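Local coordinates for FACT complex subunit SPT16 (Ashbya gossypii, PDB 6A8M), which forms, through this N-terminal part with its peptidase-like domain, a piece of the FACT histone chaperone, which probably reorganizes nucleosomes in transcription, replication and repair, at residues A[167-171]-A[374-378]; A[46-51]-A[370-374]; A[51-55]-A[172-176]. All blocks are in the same frame, centred on the assembly; numbering follows the deposited sequence.

Overall arrangement
Contacts 1 and 2 join the N-terminal lobe to the M24 peptidase-like domain; contact 3 lies on the lobe side and pairs two helices. The centres of the three contacts lie about 8 to 9 Å from one another. Along the chain the segments come in the order 46-51, 51-55, 167-171, 172-176, 370-374 and 374-378, so contact 3 lies inside the chain loop closed by contact 2 and crosses contact 1. Helix 48-57 serves contacts 2 and 3, which share Ile51. Helix 167-174 serves contacts 1 and 3. The loop between strands 364-368 and 379-381 supplies the second segment of contacts 1 and 2. The two helices thus pack together and both meet one loop of the peptidase-like domain.

Contact 1. Residues A[167-171]-A[374-378]; sequences SLGLS and RDSQF
Gln377 reaches from a turn of the peptidase-like domain onto helix 167-174. Its CB lies 3.6 Å from Ser171 OG. CG of Gln377 follows at 3.9 Å from Ser171 CB. The chain then bends at chi2 (-65°), which turns the amide along the helix toward its first residues. There Gln377 OE1 is 3.7 Å from Leu168 CB, and Gln377 NE2 is 3.9 Å from Ser167 CB. These are van der Waals contacts, and the amide makes no hydrogen bond to the helix segment.

The polar link is made by Asp375. Ser171 OG donates to Asp375 OD2 at 2.5 Å, a short bond that uses the syn lone pair of the carboxylate. The serine hydroxyl is anti to its own backbone N (chi1 165°), which directs it at the loop. Ser171 OG is also hydrogen-bonded to Arg387 NH1. A water 2.7 Å from Asp375 OD2 is also within hydrogen-bonding reach of Ser171 O. The other carboxylate oxygen is used within the loop: Asp375 OD1 accepts from Gln377 N at 2.9 Å, on its anti side and 29° out of the carboxylate plane. With an alanine here, Ser171 OG would probably lose its acceptor across the contact, and Gln377 N its side-chain acceptor, so the Asx turn would be lost.

Asp375 to Phe378 form a type I beta turn, closed by Phe378 N bonding to Asp375 O. The OD1 bond to the backbone N two residues on makes an Asx turn at its start. One carboxylate therefore shapes the turn and joins the peptidase-like domain to the lobe helix.

Contact 2. Residues A[46-51]-A[370-374]; sequences YQKTTI and GLEFR
Tyr46 lays one face of its ring over the start of Phe373. Phe373 CB stands 4.1 Å from the ring centroid and 23° off the normal, a CH-pi contact. Phe373 N lies over the ring too, 3.8 Å above its plane and offset toward the rim. At the ring edge, Leu371 O comes near the plane, 3.4 Å from Tyr46 CD1. The ring thus meets the loop backbone and one CB, while the Phe373 ring leads away, its CG anti to the backbone N (chi1 -180°). The Tyr46 hydroxyl finds its main partner beyond the loop, in a hydrogen bond with Ala257 O.

Ile51 uses two branches. Ile51 CG2 meets Leu371 CB at 3.8 Å, the two side chains running alongside in opposite senses. Ile51 CD1 lies 3.6 Å from Glu372 CB and also touches CG and CD, so the aliphatic part of the glutamate rests on the isoleucine.

The extended Glu372 chain carries its carboxylate on toward Lys48, whose chain bends at chi2 and chi4. Lys48 CE approaches Glu372 OE1 at 3.4 Å. Lys48 NZ stays 4.5 Å from Glu372 OE1, too far for a salt bridge, so any attraction between the charges is likely to be weaker than in a direct pair.

The contact lies at the start of helix 48-57, with Gln47 at its N-cap. Helix 167-174 adjoins it through Trp174, which touches Lys48 and Ile51. On the peptidase-like side, strand 298-308 backs the loop, with Leu371 on Tyr298 and both Tyr46 and Phe373 on Cys299.

Contact 3. Residues A[51-55]-A[172-176]; sequences ILHNW and SLWAV
The first torsions of Trp55 and Trp174 set an indole edge against an indole face. Trp174 CG is anti to its carbonyl carbon (chi1 -69°), which brings the end of the indole nearer helix 48-57 than its CB direction alone would. Trp55 CG is anti to the backbone N, and this lays the ring face across that edge. The five-membered rings have centroids 4.3 Å apart, and the planes are turned at 66°, an edge-to-face pair. Trp174 CD1 sits over the centre of the Trp55 ring and comes to 3.3 Å from Trp55 CD2. Trp174 NE1 is equally near Trp55 CE3, also at 3.3 Å.

The six-membered ring of Trp174 receives a methyl over one face. Ile51 CG2 stands 3.5 Å from its centroid and 14° off the normal, a CH-pi contact almost over the centre of that ring. Leu52 CB adds a looser touch, 4.0 Å from Trp174 CZ2. At the far end of Trp55, Leu173 CD2 lies 3.5 Å from Trp55 CZ3 and equally close to CH2, the leucine running roughly perpendicular to the tryptophan side chain.

The Trp55 N-H is satisfied by water: a water molecule accepts from Trp55 NE1 at 2.9 Å, in the ring plane. Leu173 and Leu52 both also touch Leu19 of helix 9-22, which continues the apolar layer.

No direct hydrogen bond joins the two segments. Helices 48-57 and 167-174 are held here by ring edges, ring faces and methyl groups, with one water on the Trp55 nitrogen, in reach of Val176 O. The adhesion is therefore mainly apolar and probably depends on close fit of the buried rings and methyls.

Contact 1. Residues A[167-171]-A[374-378]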
# COMPACT_ATOMS: atom_id res chain seq x y z
N SER A 167 3.93 1.40 14.84
CA SER A 167 3.82 1.65 13.40
C SER A 167 5.19 1.77 12.74
O SER A 167 5.42 1.20 11.67
CB SER A 167 3.01 2.92 13.14
OG SER A 167 1.63 2.65 13.27
N LEU A 168 6.11 2.54 13.34
CA LEU A 168 7.40 2.71 12.69
C LEU A 168 8.14 1.39 12.62
O LEU A 168 8.76 1.06 11.60
CB LEU A 168 8.25 3.75 13.43
CG LEU A 168 9.71 3.93 12.96
CD1 LEU A 168 9.78 4.41 11.51
CD2 LEU A 168 10.47 4.91 13.86
N GLY A 169 8.08 0.61 13.70
CA GLY A 169 8.76 -0.67 13.72
C GLY A 169 8.22 -1.63 12.67
O GLY A 169 8.99 -2.29 11.97
N LEU A 170 6.89 -1.73 12.56
CA LEU A 170 6.33 -2.61 11.55
C LEU A 170 6.68 -2.14 10.15
O LEU A 170 7.00 -2.96 9.27
CB LEU A 170 4.81 -2.71 11.74
CG LEU A 170 4.35 -3.45 13.01
CD1 LEU A 170 2.86 -3.32 13.24
CD2 LEU A 170 4.77 -4.90 13.02
N SER A 171 6.64 -0.83 9.91
CA SER A 171 6.98 -0.31 8.59
C SER A 171 8.39 -0.73 8.17
O SER A 171 8.61 -1.18 7.04
CB SER A 171 6.85 1.21 8.58
OG SER A 171 7.48 1.77 7.44
N ARG A 374 -0.03 3.32 1.01
CA ARG A 374 0.84 4.46 1.33
C ARG A 374 1.37 4.28 2.75
O ARG A 374 0.62 4.33 3.72
CB ARG A 374 0.09 5.79 1.20
CG ARG A 374 1.00 7.01 1.44
CD ARG A 374 0.20 8.29 1.40
NE ARG A 374 1.06 9.48 1.44
CZ ARG A 374 1.67 10.00 0.37
NH1 ARG A 374 1.53 9.43 -0.82
NH2 ARG A 374 2.43 11.09 0.50
N ASP A 375 2.68 4.04 2.85
CA ASP A 375 3.34 3.93 4.14
C ASP A 375 3.70 5.34 4.61
O ASP A 375 4.70 5.92 4.16
CB ASP A 375 4.56 3.04 4.03
CG ASP A 375 5.20 2.74 5.38
OD1 ASP A 375 4.97 3.49 6.36
OD2 ASP A 375 5.98 1.77 5.42
N SER A 376 2.90 5.87 5.54
CA SER A 376 3.10 7.22 6.04
C SER A 376 4.38 7.38 6.84
O SER A 376 4.77 8.51 7.11
CB SER A 376 1.91 7.63 6.89
OG SER A 376 0.75 7.61 6.09
N GLN A 377 4.99 6.27 7.25
CA GLN A 377 6.29 6.28 7.90
C GLN A 377 7.44 6.42 6.92
O GLN A 377 8.59 6.51 7.35
CB GLN A 377 6.49 4.98 8.69
CG GLN A 377 5.38 4.66 9.68
CD GLN A 377 5.32 5.67 10.79
OE1 GLN A 377 6.35 6.08 11.33
NE2 GLN A 377 4.11 6.09 11.13
N PHE A 378 7.17 6.38 5.62
CA PHE A 378 8.24 6.43 4.62
C PHE A 378 7.69 7.21 3.42
O PHE A 378 7.61 6.71 2.31
CB PHE A 378 8.70 5.02 4.26
CG PHE A 378 10.09 4.93 3.68
CD1 PHE A 378 10.56 5.85 2.75
CD2 PHE A 378 10.92 3.88 4.04
CE1 PHE A 378 11.85 5.75 2.20
CE2 PHE A 378 12.21 3.76 3.51
CZ PHE A 378 12.69 4.70 2.60
O HOH W 1 6.82 -0.78 4.86

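Contact 2. Residues A[46-51]-A[370-374]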
# COMPACT_ATOMS: atom_id res chain seq x y z
N TYR A 46 -6.22 -1.27 5.05
CA TYR A 46 -4.81 -0.99 5.32
C TYR A 46 -4.54 -0.74 6.80
O TYR A 46 -3.53 -0.09 7.13
CB TYR A 46 -4.33 0.20 4.49
CG TYR A 46 -4.56 -0.02 2.99
CD1 TYR A 46 -4.00 -1.12 2.35
CD2 TYR A 46 -5.36 0.84 2.26
CE1 TYR A 46 -4.23 -1.35 0.98
CE2 TYR A 46 -5.58 0.62 0.90
CZ TYR A 46 -5.02 -0.46 0.28
OH TYR A 46 -5.26 -0.65 -1.06
N GLN A 47 -5.39 -1.24 7.70
CA GLN A 47 -5.07 -1.17 9.12
C GLN A 47 -3.87 -2.07 9.43
O GLN A 47 -3.64 -3.09 8.77
CB GLN A 47 -6.27 -1.56 9.98
CG GLN A 47 -7.48 -0.61 9.81
CD GLN A 47 -8.47 -0.69 10.94
OE1 GLN A 47 -8.46 0.15 11.84
NE2 GLN A 47 -9.35 -1.69 10.90
N LYS A 48 -3.09 -1.68 10.43
CA LYS A 48 -1.82 -2.36 10.65
C LYS A 48 -2.03 -3.83 10.97
O LYS A 48 -1.24 -4.69 10.56
CB LYS A 48 -1.03 -1.68 11.76
CG LYS A 48 -0.73 -0.23 11.46
CD LYS A 48 0.13 -0.08 10.23
CE LYS A 48 0.22 1.42 9.83
NZ LYS A 48 0.62 2.31 10.96
N THR A 49 -3.09 -4.15 11.72
CA THR A 49 -3.30 -5.54 12.10
C THR A 49 -3.69 -6.38 10.89
O THR A 49 -3.21 -7.52 10.74
CB THR A 49 -4.35 -5.64 13.19
OG1 THR A 49 -3.91 -4.87 14.32
CG2 THR A 49 -4.53 -7.07 13.62
N THR A 50 -4.51 -5.82 10.01
CA THR A 50 -4.85 -6.51 8.76
C THR A 50 -3.62 -6.69 7.89
O THR A 50 -3.42 -7.76 7.31
CB THR A 50 -5.93 -5.73 8.01
OG1 THR A 50 -7.11 -5.66 8.82
CG2 THR A 50 -6.25 -6.41 6.65
N ILE A 51 -2.79 -5.65 7.78
CA ILE A 51 -1.55 -5.79 7.02
C ILE A 51 -0.70 -6.91 7.62
O ILE A 51 -0.19 -7.77 6.91
CB ILE A 51 -0.79 -4.45 6.99
CG1 ILE A 51 -1.59 -3.41 6.22
CG2 ILE A 51 0.58 -4.62 6.34
CD1 ILE A 51 -1.03 -1.99 6.39
N GLY A 370 3.35 -1.30 -0.68
CA GLY A 370 3.39 -2.76 -0.61
C GLY A 370 2.03 -3.30 -0.22
O GLY A 370 1.04 -3.02 -0.90
N LEU A 371 1.97 -4.04 0.90
CA LEU A 371 0.68 -4.41 1.46
C LEU A 371 -0.11 -3.18 1.89
O LEU A 371 -1.34 -3.18 1.85
CB LEU A 371 0.88 -5.36 2.65
CG LEU A 371 1.47 -6.73 2.31
CD1 LEU A 371 1.90 -7.50 3.55
CD2 LEU A 371 0.42 -7.55 1.53
N GLU A 372 0.59 -2.13 2.33
CA GLU A 372 -0.02 -0.83 2.60
C GLU A 372 0.15 0.04 1.36
O GLU A 372 1.26 0.14 0.82
CB GLU A 372 0.66 -0.17 3.81
CG GLU A 372 -0.04 1.04 4.37
CD GLU A 372 0.52 1.42 5.74
OE1 GLU A 372 -0.15 2.13 6.49
OE2 GLU A 372 1.65 0.99 6.05
N PHE A 373 -0.94 0.64 0.90
CA PHE A 373 -0.86 1.46 -0.31
C PHE A 373 0.08 2.64 -0.13
O PHE A 373 0.92 2.93 -1.00
CB PHE A 373 -2.23 1.97 -0.76
CG PHE A 373 -2.15 2.79 -1.99
CD1 PHE A 373 -1.90 2.17 -3.20
CD2 PHE A 373 -2.23 4.18 -1.94
CE1 PHE A 373 -1.77 2.91 -4.36
CE2 PHE A 373 -2.09 4.92 -3.10
CZ PHE A 373 -1.86 4.28 -4.31
N ARG A 374 -0.03 3.32 1.01
CA ARG A 374 0.84 4.46 1.33
C ARG A 374 1.37 4.28 2.75
O ARG A 374 0.62 4.33 3.72
CB ARG A 374 0.09 5.79 1.20
CG ARG A 374 1.00 7.01 1.44
CD ARG A 374 0.20 8.29 1.40
NE ARG A 374 1.06 9.48 1.44
CZ ARG A 374 1.67 10.00 0.37
NH1 ARG A 374 1.53 9.43 -0.82
NH2 ARG A 374 2.43 11.09 0.50

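Contact 3. Residues A[51-55]-A[172-176]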
# COMPACT_ATOMS: atom_id res chain seq x y z
N ILE A 51 -2.79 -5.65 7.78
CA ILE A 51 -1.55 -5.79 7.02
C ILE A 51 -0.70 -6.91 7.62
O ILE A 51 -0.19 -7.77 6.91
CB ILE A 51 -0.79 -4.45 6.99
CG1 ILE A 51 -1.59 -3.41 6.22
CG2 ILE A 51 0.58 -4.62 6.34
CD1 ILE A 51 -1.03 -1.99 6.39
N LEU A 52 -0.57 -6.92 8.96
CA LEU A 52 0.21 -7.95 9.62
C LEU A 52 -0.30 -9.34 9.27
O LEU A 52 0.49 -10.25 8.97
CB LEU A 52 0.20 -7.72 11.13
CG LEU A 52 1.00 -8.75 11.94
CD1 LEU A 52 2.51 -8.61 11.72
CD2 LEU A 52 0.65 -8.53 13.38
N HIS A 53 -1.63 -9.53 9.26
CA HIS A 53 -2.18 -10.83 8.87
C HIS A 53 -1.82 -11.17 7.44
O HIS A 53 -1.40 -12.30 7.15
CB HIS A 53 -3.70 -10.86 9.03
CG HIS A 53 -4.15 -11.01 10.45
ND1 HIS A 53 -5.27 -11.72 10.79
CD2 HIS A 53 -3.61 -10.55 11.60
CE1 HIS A 53 -5.42 -11.70 12.11
NE2 HIS A 53 -4.43 -10.98 12.62
N ASN A 54 -1.95 -10.20 6.54
CA ASN A 54 -1.64 -10.46 5.14
C ASN A 54 -0.17 -10.82 5.00
O ASN A 54 0.18 -11.70 4.20
CB ASN A 54 -1.99 -9.24 4.30
CG ASN A 54 -3.47 -9.08 4.11
OD1 ASN A 54 -4.22 -10.05 4.19
ND2 ASN A 54 -3.91 -7.86 3.82
N TRP A 55 0.69 -10.16 5.79
CA TRP A 55 2.12 -10.43 5.75
C TRP A 55 2.46 -11.80 6.34
O TRP A 55 3.18 -12.60 5.73
CB TRP A 55 2.87 -9.32 6.50
CG TRP A 55 4.38 -9.34 6.33
CD1 TRP A 55 5.08 -9.20 5.15
CD2 TRP A 55 5.36 -9.48 7.37
NE1 TRP A 55 6.43 -9.25 5.40
CE2 TRP A 55 6.63 -9.40 6.75
CE3 TRP A 55 5.29 -9.63 8.75
CZ2 TRP A 55 7.82 -9.51 7.47
CZ3 TRP A 55 6.46 -9.72 9.48
CH2 TRP A 55 7.72 -9.67 8.83
N SER A 172 9.36 -0.58 9.09
CA SER A 172 10.73 -1.01 8.79
C SER A 172 10.82 -2.51 8.57
O SER A 172 11.56 -2.98 7.70
CB SER A 172 11.66 -0.59 9.93
OG SER A 172 11.57 0.80 10.15
N LEU A 173 10.07 -3.29 9.36
CA LEU A 173 10.13 -4.74 9.23
C LEU A 173 9.56 -5.20 7.89
O LEU A 173 10.09 -6.15 7.29
CB LEU A 173 9.36 -5.37 10.38
CG LEU A 173 9.15 -6.88 10.42
CD1 LEU A 173 10.41 -7.55 10.94
CD2 LEU A 173 7.96 -7.17 11.31
N TRP A 174 8.51 -4.54 7.40
CA TRP A 174 7.78 -4.92 6.18
C TRP A 174 8.42 -4.40 4.90
O TRP A 174 8.02 -4.81 3.81
CB TRP A 174 6.34 -4.36 6.19
CG TRP A 174 5.47 -4.98 7.16
CD1 TRP A 174 5.55 -6.24 7.65
CD2 TRP A 174 4.36 -4.37 7.81
NE1 TRP A 174 4.55 -6.46 8.58
CE2 TRP A 174 3.81 -5.32 8.69
CE3 TRP A 174 3.78 -3.11 7.73
CZ2 TRP A 174 2.70 -5.05 9.49
CZ3 TRP A 174 2.67 -2.84 8.50
CH2 TRP A 174 2.15 -3.81 9.38
N ALA A 175 9.37 -3.47 5.01
CA ALA A 175 9.76 -2.65 3.86
C ALA A 175 10.31 -3.51 2.72
O ALA A 175 9.89 -3.38 1.56
CB ALA A 175 10.80 -1.62 4.30
N VAL A 176 11.28 -4.35 3.02
CA VAL A 176 11.99 -5.09 1.98
C VAL A 176 11.10 -6.22 1.48
O VAL A 176 10.55 -6.99 2.28
CB VAL A 176 13.33 -5.62 2.52
CG1 VAL A 176 13.90 -6.68 1.57
CG2 VAL A 176 14.31 -4.46 2.74
O HOH W 2 8.63 -9.00 3.49